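Long-range contact in adenylyltransferase and sulfurtransferase uba4 (Chaetomium thermophilum, PDB 6YUB), which probably activates a ubiquitin-like sulfur carrier by adenylation and thiolates it, for tRNA wobble-uridine 2-thiolation and molybdenum cofactor biosynthesis: residues A[267-272]-A[310-315]. Residues are numbered along the deposited sequence; the frame is centred on the assembly and turned at random. Where two conformers were deposited one is given.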
loop_
_atom_site.group_PDB
_atom_site.type_symbol
_atom_site.label_atom_id
_atom_site.label_comp_id
_atom_site.label_asym_id
_atom_site.label_seq_id
_atom_site.Cartn_x
_atom_site.Cartn_y
_atom_site.Cartn_z
ATOM N N ARG A 267 3.261 0.439 9.186
ATOM C CA ARG A 267 4.264 -0.292 9.948
ATOM C C ARG A 267 4.334 -1.721 9.428
ATOM O O ARG A 267 3.307 -2.403 9.330
ATOM C CB ARG A 267 3.936 -0.284 11.442
ATOM C CG ARG A 267 4.769 0.693 12.263
ATOM C CD ARG A 267 5.571 -0.031 13.340
ATOM N NE ARG A 267 4.721 -0.903 14.153
ATOM C CZ ARG A 267 4.004 -0.494 15.195
ATOM N NH1 ARG A 267 3.258 -1.361 15.865
ATOM N NH2 ARG A 267 4.029 0.781 15.564
ATOM N N ALA A 268 5.542 -2.167 9.098
ATOM C CA ALA A 268 5.775 -3.500 8.554
ATOM C C ALA A 268 6.653 -4.275 9.526
ATOM O O ALA A 268 7.833 -3.953 9.693
ATOM C CB ALA A 268 6.418 -3.410 7.169
ATOM N N LEU A 269 6.077 -5.292 10.159
ATOM C CA LEU A 269 6.773 -6.110 11.140
ATOM C C LEU A 269 7.150 -7.448 10.515
ATOM O O LEU A 269 6.308 -8.116 9.907
ATOM C CB LEU A 269 5.897 -6.336 12.373
ATOM C CG LEU A 269 5.319 -5.068 13.000
ATOM C CD1 LEU A 269 4.367 -5.401 14.136
ATOM C CD2 LEU A 269 6.441 -4.157 13.489
ATOM N N LYS A 270 8.414 -7.832 10.667
ATOM C CA LYS A 270 8.895 -9.100 10.137
ATOM C C LYS A 270 8.506 -10.236 11.076
ATOM O O LYS A 270 8.740 -10.162 12.287
ATOM C CB LYS A 270 10.411 -9.056 9.949
ATOM C CG LYS A 270 11.014 -10.350 9.425
ATOM C CD LYS A 270 12.238 -10.077 8.559
ATOM C CE LYS A 270 13.150 -11.291 8.494
ATOM N NZ LYS A 270 13.905 -11.359 7.215
ATOM N N MET A 271 7.908 -11.281 10.515
ATOM C CA MET A 271 7.461 -12.430 11.285
ATOM C C MET A 271 8.491 -13.550 11.210
ATOM O O MET A 271 9.266 -13.646 10.255
ATOM C CB MET A 271 6.114 -12.951 10.770
ATOM C CG MET A 271 4.987 -11.939 10.830
ATOM S SD MET A 271 4.614 -11.402 12.514
ATOM C CE MET A 271 3.064 -12.224 12.797
ATOM N N GLY A 272 8.492 -14.398 12.233
ATOM C CA GLY A 272 9.262 -15.620 12.176
ATOM C C GLY A 272 8.612 -16.644 11.264
ATOM O O GLY A 272 7.466 -16.507 10.821
ATOM N N THR A 310 2.577 -13.072 17.920
ATOM C CA THR A 310 3.312 -13.899 18.867
ATOM C C THR A 310 4.576 -14.495 18.255
ATOM O O THR A 310 5.119 -15.463 18.808
ATOM C CB THR A 310 2.429 -15.038 19.402
ATOM O OG1 THR A 310 2.254 -16.032 18.384
ATOM C CG2 THR A 310 1.067 -14.508 19.824
ATOM N N ASN A 311 5.060 -13.966 17.142
ATOM C CA ASN A 311 6.337 -14.420 16.598
ATOM C C ASN A 311 6.981 -13.320 15.750
ATOM O O ASN A 311 7.471 -13.546 14.647
ATOM C CB ASN A 311 6.178 -15.716 15.816
ATOM C CG ASN A 311 5.572 -15.510 14.438
ATOM O OD1 ASN A 311 4.867 -14.531 14.185
ATOM N ND2 ASN A 311 5.848 -16.444 13.532
ATOM N N LEU A 312 7.013 -12.097 16.284
ATOM C CA LEU A 312 7.812 -11.033 15.691
ATOM C C LEU A 312 9.283 -11.425 15.719
ATOM O O LEU A 312 9.805 -11.842 16.755
ATOM C CB LEU A 312 7.591 -9.726 16.450
ATOM C CG LEU A 312 6.153 -9.208 16.487
ATOM C CD1 LEU A 312 5.866 -8.553 17.828
ATOM C CD2 LEU A 312 5.909 -8.230 15.353
ATOM N N ALA A 313 9.945 -11.297 14.576
ATOM C CA ALA A 313 11.334 -11.714 14.448
ATOM C C ALA A 313 12.275 -10.539 14.678
ATOM O O ALA A 313 11.877 -9.376 14.576
ATOM C CB ALA A 313 11.570 -12.311 13.069
ATOM N N PRO A 314 13.538 -10.814 14.999
ATOM C CA PRO A 314 14.510 -9.718 15.131
ATOM C C PRO A 314 14.746 -9.019 13.800
ATOM O O PRO A 314 14.768 -9.648 12.738
ATOM C CB PRO A 314 15.780 -10.420 15.636
ATOM C CG PRO A 314 15.602 -11.866 15.272
ATOM C CD PRO A 314 14.121 -12.126 15.340
ATOM N N GLU A 315 14.928 -7.702 13.869
ATOM C CA GLU A 315 15.057 -6.898 12.662
ATOM C C GLU A 315 16.305 -7.286 11.879
ATOM O O GLU A 315 17.370 -7.533 12.453
ATOM C CB GLU A 315 15.101 -5.413 13.023
#
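Met271 and Leu312 sit across from each other with their CA atoms 4.6 Å apart, and a backbone hydrogen bond on either side ties the chains together. Ala313 N gives its hydrogen almost straight (176°) to Lys270 O at 2.8 Å, and Gly272 N reaches Asn311 O, also at 2.8 Å. This is the bonding of a non-hydrogen-bonded antiparallel pair, a single bridge. Next to it, Leu312 turns its CD2 back onto Leu269, tightly against CD1 at 3.4 Å, while Ala313 CB lies against the peptide carbon of Met271.

At the other end, the Met271 side chain, bent at both chi2 and chi3, crosses Asn311 at about a right angle and brings CE within 3.2 Å of Asn311 OD1. That oxygen is buried and has no hydrogen-bond partner in the model. The amide is swung there with CG between backbone N and carbonyl carbon (chi1 77°), leaving ND2 3.2 Å from Gly272 O. With an alanine in place of Asn311, Gly272 O would lose its amide neighbour, and a gap would probably open beside Met271 CE, leaving the thioether less confined there.

Further out, Asn311 packs on Cys187, next to the zinc ligand Cys186. Lys270 makes a salt bridge with Asp316, the residue just before strand 317-319.

The contact thus fastens the linker leading into strand 317-319 of the rhodanese-like domain to the end of strand 266-270, outermost in the ThiF-family sheet within this chain. Since the two clear hydrogen bonds are main-chain to main-chain, this anchorage probably depends more on backbone course than on side-chain polarity.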